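Local coordinates for protein S100-A5 (Homo sapiens, PDB 6WN7), which binds calcium, zinc and copper as a homodimer of the S100 family, with calcium and copper competing for the same sites, at residues T18-S23 against S28-S33; K35-L40 against D57-L62; S61-K64 against E69-F72. The protein carries 2 engineered substitutions. One frame throughout, in Å; residues are numbered along the deposited sequence.

Contact 1: T18-S23 against S28-S33; sequences TFHKYS and SKLTLS. With CA (calcium ion), chain K.
Phe19 opens the contact from the end of helix 7-23, laying the far end of its ring against the loop 28-33. The ring extends there because CG stands anti to the backbone N (chi1 178°). Phe19 CE1 meets the methyl CD1 of Leu32 at 3.5 Å, while on the CE2-CZ side the carbonyl oxygen of Leu30 lies near the ring plane, at the edge. A serine in place of Phe19 would probably leave Leu32 CD1 without its aromatic partner and open a gap between helix and loop. His20, next along, brings CE1 to 4.1 Å from the methyl CD2 of Leu30, the two side chains running side by side. Water 1 sits in the plane of the imidazole, hydrogen-bonded to ND1 and donating to Lys29 O; NE2 pairs instead with Asn87 of the second subunit. Tyr22 contributes its CB, 3.8 Å from Leu32 CD2, while its hydroxyl bonds to Glu44. Ser23, the last residue of helix 7-23, serves the loop with both its hydroxyl and its carbonyl. Ser23 OG, turned between the backbone N and the carbonyl carbon (chi1 69°), donates to Lys29 O at 2.9 Å, arriving from above the carbonyl plane. That oxygen thus receives both the serine and the water. Ser23 O binds calcium at 2.3 Å, and Ser28 O and Thr31 O each bind it at 2.4 Å; water 2, Glu26 O and the Glu36 carboxylate complete the site. Four backbone carbonyls thus gather at one ion, whose charge probably offsets their mutual repulsion; ligation mainly by carbonyls marks the first, S100-type EF-hand loop.

Contact 2: K35-L40 against D57-L62; sequences KELKEL and DLMKSL. With CA (calcium ion), chain K.
Helix segments 35-40 and 57-62 pass 11.1 Å apart at their axes, with 116° between their N-to-C directions, so they meet over a small patch, and Leu37 and Met59 are the closest pair of CA atoms at 8.2 Å. One methyl does the touching from the first helix: Leu37 CD2. With chi1 at -179° Leu37 reaches straight out from its helix, and chi2 near 71° sets CD2 among three side chains of the other one. There Leu37 CD2 lies 4.2 Å from Leu58 CD2, and the same distance separates it from Leu62 CD1, a full turn further on. The sulfur of Met59, SD, comes to 4.3 Å from Leu37 CD2. No hydrogen bond crosses; the contact is wholly apolar and buried. One residue before Leu37, Glu36 leads elsewhere: its chain runs extended beyond CG and grips calcium with both carboxylate oxygens, OE1 at 2.4 Å and OE2 at 2.6 Å, while OE1 also accepts from the backbone N of Ser33. The helices belong to different EF-hands, 34-44 to the first and 52-62 to the second. Around them, Phe78 of helix 72-93 touches Leu58 and Leu62, Tyr75 of that helix meets Leu40, and Tyr22 of helix 7-23 also lies against Leu40.

Contact 3: S61-K64 against E69-F72; sequences SLDK and EIDF. With CA (calcium ion), chain L.
Asp63 meets segment 69-72 at two places: its CB packs on the terminal methyl CD1 of Ile70 (3.9 Å), and its carboxylate shares calcium with Glu69 O. A chi1 of -172° carries the carboxylate away from the backbone N, and a chi2 of 15° leaves Asp63 OD1 2.3 Å from calcium. The opposite segment supplies a backbone atom, Glu69 O, also 2.3 Å from calcium. Asp63 OD1 and Glu69 O stand 3.1 Å apart, two oxygens with no hydrogen bond between them, held close by the ion they share. The second carboxylate oxygen, OD2, is not idle: it accepts from the backbone N of Gln68, a bond that should help fix the rotation of the carboxylate. The CB of Glu69 is directed away from segment 61-64, and its OE2 hydrogen-bonds to Thr31 OG1 of the first loop.

Both side-chain torsions of Ile70 are near -50° (chi1 -54°), and Ile70 CD1 thereby reaches the helix end, 3.8 Å from Leu62 CB, as well as touching the aspartate. This small apolar contact lies beside the charged site. Water 3, at 2.3 Å, joins the coordination of calcium, which Asn65, Asp67 and Glu74 complete. Aspartate at the first position of the loop, a backbone carbonyl at the seventh and glutamate at the twelfth make this the canonical EF-hand calcium site, here at the junction of helix 52-62 and helix 72-93.

Overall arrangement
Contacts 1 and 3 each close one calcium loop, joining the end of the entering helix to the later part of the loop; their centres are about 11 Å apart. Contact 2 joins the helix leaving the first loop to the one entering the second. Contacts 1 and 2 share a calcium ion and water 2: Glu36 OE1 stands 3.0 Å from Thr31 O at that ion. Between contacts 1 and 3 the loops run alongside each other. Ile70 N lies 2.8 Å from Leu32 O, a probable backbone hydrogen bond of the short pairing that couples EF-hand loops. Contact 2 lies about 8 Å from contact 3, centre to centre; they share Leu62, and Met59 CE packs 3.6 Å from Ile70 CD1.

Contact 1: T18-S23 against S28-S33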
loop_
_atom_site.group_PDB
_atom_site.type_symbol
_atom_site.label_atom_id
_atom_site.label_comp_id
_atom_site.label_asym_id
_atom_site.label_seq_id
_atom_site.Cartn_x
_atom_site.Cartn_y
_atom_site.Cartn_z
ATOM N N THR B 18 7.015 8.550 -3.291
ATOM C CA THR B 18 6.880 8.242 -4.713
ATOM C C THR B 18 5.704 9.001 -5.318
ATOM O O THR B 18 5.850 9.654 -6.347
ATOM C CB THR B 18 6.745 6.737 -4.953
ATOM O OG1 THR B 18 7.956 6.055 -4.587
ATOM C CG2 THR B 18 6.448 6.472 -6.436
ATOM N N PHE B 19 4.529 8.924 -4.686
ATOM C CA PHE B 19 3.369 9.689 -5.140
ATOM C C PHE B 19 3.755 11.134 -5.378
ATOM O O PHE B 19 3.515 11.683 -6.448
ATOM C CB PHE B 19 2.266 9.589 -4.084
ATOM C CG PHE B 19 1.037 10.366 -4.405
ATOM C CD1 PHE B 19 0.080 9.866 -5.264
ATOM C CD2 PHE B 19 0.824 11.598 -3.845
ATOM C CE1 PHE B 19 -1.066 10.593 -5.551
ATOM C CE2 PHE B 19 -0.314 12.319 -4.143
ATOM C CZ PHE B 19 -1.259 11.812 -4.989
ATOM N N HIS B 20 4.406 11.746 -4.387
ATOM C CA HIS B 20 4.703 13.176 -4.418
ATOM C C HIS B 20 5.775 13.520 -5.439
ATOM O O HIS B 20 5.726 14.601 -6.027
ATOM C CB HIS B 20 5.064 13.637 -3.012
ATOM C CG HIS B 20 3.861 13.843 -2.143
ATOM N ND1 HIS B 20 3.137 15.015 -2.131
ATOM C CD2 HIS B 20 3.230 13.010 -1.285
ATOM C CE1 HIS B 20 2.116 14.893 -1.307
ATOM N NE2 HIS B 20 2.162 13.693 -0.765
ATOM N N LYS B 21 6.731 12.623 -5.688
ATOM C CA LYS B 21 7.678 12.841 -6.777
ATOM C C LYS B 21 6.957 13.211 -8.071
ATOM O O LYS B 21 7.426 14.066 -8.825
ATOM C CB LYS B 21 8.554 11.596 -6.976
ATOM C CG LYS B 21 9.570 11.705 -8.115
ATOM C CD LYS B 21 10.255 10.378 -8.469
ATOM C CE LYS B 21 10.808 9.661 -7.248
ATOM N NZ LYS B 21 11.886 8.682 -7.614
ATOM N N TYR B 22 5.815 12.587 -8.344
ATOM C CA TYR B 22 5.101 12.814 -9.595
ATOM C C TYR B 22 3.897 13.729 -9.458
ATOM O O TYR B 22 3.577 14.434 -10.411
ATOM C CB TYR B 22 4.687 11.468 -10.205
ATOM C CG TYR B 22 5.893 10.621 -10.524
ATOM C CD1 TYR B 22 6.585 10.809 -11.692
ATOM C CD2 TYR B 22 6.371 9.696 -9.631
ATOM C CE1 TYR B 22 7.696 10.092 -11.978
ATOM C CE2 TYR B 22 7.484 8.967 -9.913
ATOM C CZ TYR B 22 8.144 9.183 -11.091
ATOM O OH TYR B 22 9.248 8.462 -11.409
ATOM N N SER B 23 3.238 13.781 -8.298
ATOM C CA SER B 23 2.060 14.634 -8.162
ATOM C C SER B 23 2.395 16.125 -8.186
ATOM O O SER B 23 1.553 16.936 -8.575
ATOM C CB SER B 23 1.305 14.277 -6.888
ATOM O OG SER B 23 2.038 14.641 -5.754
ATOM N N SER B 28 -2.314 20.833 -9.350
ATOM C CA SER B 28 -2.257 20.612 -7.919
ATOM C C SER B 28 -1.049 19.754 -7.589
ATOM O O SER B 28 -0.815 18.715 -8.211
ATOM C CB SER B 28 -3.506 19.887 -7.437
ATOM O OG SER B 28 -3.316 19.470 -6.112
ATOM N N LYS B 29 -0.301 20.175 -6.588
ATOM C CA LYS B 29 0.849 19.404 -6.152
ATOM C C LYS B 29 0.452 18.178 -5.353
ATOM O O LYS B 29 1.318 17.349 -5.073
ATOM C CB LYS B 29 1.813 20.325 -5.407
ATOM C CG LYS B 29 2.287 21.474 -6.304
ATOM C CD LYS B 29 3.530 22.182 -5.829
ATOM C CE LYS B 29 3.598 23.593 -6.443
ATOM N NZ LYS B 29 2.852 24.660 -5.668
ATOM N N LEU B 30 -0.836 18.012 -5.051
ATOM C CA LEU B 30 -1.325 16.940 -4.195
ATOM C C LEU B 30 -2.086 15.864 -4.957
ATOM O O LEU B 30 -2.610 14.935 -4.336
ATOM C CB LEU B 30 -2.253 17.507 -3.110
ATOM C CG LEU B 30 -1.708 18.584 -2.185
ATOM C CD1 LEU B 30 -2.732 19.084 -1.205
ATOM C CD2 LEU B 30 -0.503 18.064 -1.442
ATOM N N THR B 31 -2.189 15.977 -6.276
ATOM C CA THR B 31 -2.923 15.016 -7.078
ATOM C C THR B 31 -2.128 14.723 -8.342
ATOM O O THR B 31 -1.371 15.566 -8.821
ATOM C CB THR B 31 -4.342 15.506 -7.447
ATOM O OG1 THR B 31 -4.273 16.789 -8.060
ATOM C CG2 THR B 31 -5.236 15.611 -6.238
ATOM N N LEU B 32 -2.319 13.517 -8.870
ATOM C CA LEU B 32 -1.709 13.096 -10.121
ATOM C C LEU B 32 -2.661 13.362 -11.279
ATOM O O LEU B 32 -3.775 12.849 -11.305
ATOM C CB LEU B 32 -1.434 11.596 -10.095
ATOM C CG LEU B 32 -0.454 11.046 -9.080
ATOM C CD1 LEU B 32 -0.727 9.610 -8.869
ATOM C CD2 LEU B 32 0.940 11.220 -9.563
ATOM N N SER B 33 -2.208 14.128 -12.248
ATOM C CA SER B 33 -2.911 14.208 -13.506
ATOM C C SER B 33 -2.763 12.878 -14.257
ATOM O O SER B 33 -2.048 11.967 -13.834
ATOM C CB SER B 33 -2.348 15.371 -14.318
ATOM O OG SER B 33 -0.983 15.160 -14.662
HETATM CA CA CA K . -0.171 17.234 -10.039
HETATM O O HOH W 1 3.403 17.398 -3.423
HETATM O O HOH W 2 -2.203 17.432 -11.170
#

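Contact 2: K35-L40 against D57-L62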
loop_
_atom_site.group_PDB
_atom_site.type_symbol
_atom_site.label_atom_id
_atom_site.label_comp_id
_atom_site.label_asym_id
_atom_site.label_seq_id
_atom_site.Cartn_x
_atom_site.Cartn_y
_atom_site.Cartn_z
ATOM N N LYS B 35 -1.210 12.660 -17.063
ATOM C CA LYS B 35 0.210 12.667 -17.420
ATOM C C LYS B 35 1.079 12.166 -16.271
ATOM O O LYS B 35 1.991 11.356 -16.455
ATOM C CB LYS B 35 0.655 14.091 -17.746
ATOM N N GLU B 36 0.829 12.642 -15.064
ATOM C CA GLU B 36 1.685 12.289 -13.949
ATOM C C GLU B 36 1.525 10.823 -13.573
ATOM O O GLU B 36 2.502 10.165 -13.204
ATOM C CB GLU B 36 1.374 13.236 -12.795
ATOM C CG GLU B 36 1.712 14.718 -13.082
ATOM C CD GLU B 36 1.179 15.661 -11.988
ATOM O OE1 GLU B 36 0.223 15.285 -11.319
ATOM O OE2 GLU B 36 1.680 16.771 -11.801
ATOM N N LEU B 37 0.310 10.290 -13.678
ATOM C CA LEU B 37 0.089 8.881 -13.376
ATOM C C LEU B 37 0.809 7.987 -14.376
ATOM O O LEU B 37 1.449 6.998 -14.000
ATOM C CB LEU B 37 -1.408 8.610 -13.396
ATOM C CG LEU B 37 -1.743 7.161 -13.075
ATOM C CD1 LEU B 37 -1.477 6.865 -11.605
ATOM C CD2 LEU B 37 -3.155 6.852 -13.450
ATOM N N LYS B 38 0.729 8.328 -15.656
ATOM C CA LYS B 38 1.423 7.553 -16.676
ATOM C C LYS B 38 2.933 7.594 -16.483
ATOM O O LYS B 38 3.616 6.580 -16.676
ATOM C CB LYS B 38 1.001 8.072 -18.055
ATOM C CG LYS B 38 1.727 7.494 -19.234
ATOM C CD LYS B 38 1.205 8.123 -20.528
ATOM C CE LYS B 38 2.344 8.638 -21.409
ATOM N NZ LYS B 38 1.936 9.041 -22.803
ATOM N N GLU B 39 3.479 8.745 -16.095
ATOM C CA GLU B 39 4.923 8.827 -15.876
ATOM C C GLU B 39 5.350 8.079 -14.621
ATOM O O GLU B 39 6.408 7.447 -14.600
ATOM C CB GLU B 39 5.371 10.285 -15.789
ATOM C CG GLU B 39 6.893 10.484 -15.651
ATOM C CD GLU B 39 7.742 9.868 -16.793
ATOM O OE1 GLU B 39 8.990 9.942 -16.701
ATOM O OE2 GLU B 39 7.180 9.324 -17.778
ATOM N N LEU B 40 4.564 8.161 -13.553
ATOM C CA LEU B 40 4.822 7.332 -12.386
ATOM C C LEU B 40 4.902 5.860 -12.783
ATOM O O LEU B 40 5.869 5.165 -12.460
ATOM C CB LEU B 40 3.724 7.589 -11.349
ATOM C CG LEU B 40 3.843 6.924 -9.980
ATOM C CD1 LEU B 40 3.087 7.667 -8.890
ATOM C CD2 LEU B 40 3.333 5.475 -10.047
ATOM N N ASP B 57 -8.418 3.663 -18.932
ATOM C CA ASP B 57 -9.328 2.842 -18.161
ATOM C C ASP B 57 -8.964 2.883 -16.686
ATOM O O ASP B 57 -9.846 2.949 -15.830
ATOM C CB ASP B 57 -9.295 1.407 -18.704
ATOM C CG ASP B 57 -9.711 1.298 -20.201
ATOM O OD1 ASP B 57 -9.869 2.309 -20.901
ATOM O OD2 ASP B 57 -9.883 0.172 -20.681
ATOM N N LEU B 58 -7.667 2.840 -16.372
ATOM C CA LEU B 58 -7.229 2.897 -14.981
ATOM C C LEU B 58 -7.489 4.277 -14.377
ATOM O O LEU B 58 -7.944 4.386 -13.238
ATOM C CB LEU B 58 -5.750 2.548 -14.907
ATOM C CG LEU B 58 -5.099 2.622 -13.527
ATOM C CD1 LEU B 58 -5.563 1.444 -12.716
ATOM C CD2 LEU B 58 -3.598 2.647 -13.649
ATOM N N MET B 59 -7.333 5.288 -15.172
ATOM C CA MET B 59 -7.639 6.634 -14.749
ATOM C C MET B 59 -9.141 6.770 -14.335
ATOM O O MET B 59 -9.549 7.280 -13.282
ATOM C CB MET B 59 -7.270 7.719 -15.825
ATOM C CG MET B 59 -7.486 9.138 -15.406
ATOM S SD MET B 59 -6.215 9.791 -14.288
ATOM C CE MET B 59 -7.087 11.224 -13.681
ATOM N N LYS B 60 -9.979 6.316 -15.236
ATOM C CA LYS B 60 -11.415 6.376 -14.980
ATOM C C LYS B 60 -11.840 5.477 -13.828
ATOM O O LYS B 60 -12.804 5.798 -13.124
ATOM C CB LYS B 60 -12.193 5.976 -16.235
ATOM N N SER B 61 -11.154 4.357 -13.614
ATOM C CA SER B 61 -11.517 3.495 -12.492
ATOM C C SER B 61 -11.095 4.089 -11.143
ATOM O O SER B 61 -11.767 3.861 -10.130
ATOM C CB SER B 61 -10.902 2.114 -12.679
ATOM O OG SER B 61 -9.659 2.225 -13.304
ATOM N N LEU B 62 -10.008 4.858 -11.113
ATOM C CA LEU B 62 -9.460 5.395 -9.878
ATOM C C LEU B 62 -10.078 6.720 -9.505
ATOM O O LEU B 62 -10.146 7.045 -8.319
ATOM C CB LEU B 62 -7.953 5.628 -10.028
ATOM C CG LEU B 62 -7.066 4.417 -10.306
ATOM C CD1 LEU B 62 -5.686 4.860 -10.722
ATOM C CD2 LEU B 62 -6.998 3.509 -9.084
HETATM CA CA CA K . -0.171 17.234 -10.039
HETATM O O HOH W 2 -2.203 17.432 -11.170
#

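Contact 3: S61-K64 against E69-F72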
loop_
_atom_site.group_PDB
_atom_site.type_symbol
_atom_site.label_atom_id
_atom_site.label_comp_id
_atom_site.label_asym_id
_atom_site.label_seq_id
_atom_site.Cartn_x
_atom_site.Cartn_y
_atom_site.Cartn_z
ATOM N N SER B 61 -11.154 4.357 -13.614
ATOM C CA SER B 61 -11.517 3.495 -12.492
ATOM C C SER B 61 -11.095 4.089 -11.143
ATOM O O SER B 61 -11.767 3.861 -10.130
ATOM C CB SER B 61 -10.902 2.114 -12.679
ATOM O OG SER B 61 -9.659 2.225 -13.304
ATOM N N LEU B 62 -10.008 4.858 -11.113
ATOM C CA LEU B 62 -9.460 5.395 -9.878
ATOM C C LEU B 62 -10.078 6.720 -9.505
ATOM O O LEU B 62 -10.146 7.045 -8.319
ATOM C CB LEU B 62 -7.953 5.628 -10.028
ATOM C CG LEU B 62 -7.066 4.417 -10.306
ATOM C CD1 LEU B 62 -5.686 4.860 -10.722
ATOM C CD2 LEU B 62 -6.998 3.509 -9.084
ATOM N N ASP B 63 -10.551 7.475 -10.491
ATOM C CA ASP B 63 -10.975 8.859 -10.293
ATOM C C ASP B 63 -12.444 8.908 -9.878
ATOM O O ASP B 63 -13.331 9.335 -10.623
ATOM C CB ASP B 63 -10.715 9.676 -11.548
ATOM C CG ASP B 63 -10.953 11.145 -11.342
ATOM O OD1 ASP B 63 -11.040 11.559 -10.180
ATOM O OD2 ASP B 63 -11.055 11.898 -12.335
ATOM N N LYS B 64 -12.674 8.524 -8.619
ATOM C CA LYS B 64 -14.026 8.344 -8.103
ATOM C C LYS B 64 -14.829 9.640 -8.003
ATOM O O LYS B 64 -16.056 9.572 -7.866
ATOM C CB LYS B 64 -13.958 7.680 -6.726
ATOM C CG LYS B 64 -13.484 6.271 -6.745
ATOM C CD LYS B 64 -14.610 5.341 -6.548
ATOM C CE LYS B 64 -14.472 4.183 -7.511
ATOM N NZ LYS B 64 -15.593 3.212 -7.401
ATOM N N GLU B 69 -8.093 13.947 -11.689
ATOM C CA GLU B 69 -6.897 13.913 -10.880
ATOM C C GLU B 69 -7.020 12.719 -9.958
ATOM O O GLU B 69 -8.120 12.364 -9.535
ATOM C CB GLU B 69 -6.787 15.162 -10.018
ATOM C CG GLU B 69 -6.800 16.451 -10.784
ATOM C CD GLU B 69 -5.442 16.820 -11.357
ATOM O OE1 GLU B 69 -5.413 17.599 -12.328
ATOM O OE2 GLU B 69 -4.415 16.341 -10.841
ATOM N N ILE B 70 -5.881 12.115 -9.640
ATOM C CA ILE B 70 -5.794 10.975 -8.729
ATOM C C ILE B 70 -5.168 11.473 -7.438
ATOM O O ILE B 70 -3.973 11.770 -7.406
ATOM C CB ILE B 70 -4.952 9.839 -9.327
ATOM C CG1 ILE B 70 -5.488 9.467 -10.703
ATOM C CG2 ILE B 70 -4.928 8.629 -8.414
ATOM C CD1 ILE B 70 -6.959 9.198 -10.724
ATOM N N ASP B 71 -5.951 11.538 -6.371
ATOM C CA ASP B 71 -5.454 11.946 -5.065
ATOM C C ASP B 71 -4.880 10.743 -4.329
ATOM O O ASP B 71 -4.944 9.615 -4.802
ATOM C CB ASP B 71 -6.539 12.676 -4.268
ATOM C CG ASP B 71 -7.725 11.792 -3.887
ATOM O OD1 ASP B 71 -7.674 10.571 -4.111
ATOM O OD2 ASP B 71 -8.710 12.339 -3.328
ATOM N N PHE B 72 -4.276 10.983 -3.172
ATOM C CA PHE B 72 -3.586 9.874 -2.531
ATOM C C PHE B 72 -4.543 8.740 -2.178
ATOM O O PHE B 72 -4.163 7.574 -2.217
ATOM C CB PHE B 72 -2.822 10.349 -1.303
ATOM C CG PHE B 72 -1.973 9.281 -0.693
ATOM C CD1 PHE B 72 -0.751 8.967 -1.235
ATOM C CD2 PHE B 72 -2.400 8.577 0.411
ATOM C CE1 PHE B 72 0.015 7.981 -0.688
ATOM C CE2 PHE B 72 -1.629 7.592 0.955
ATOM C CZ PHE B 72 -0.425 7.289 0.399
HETATM CA CA CA L . -10.018 12.322 -8.300
HETATM O O HOH W 3 -9.421 13.816 -6.654
#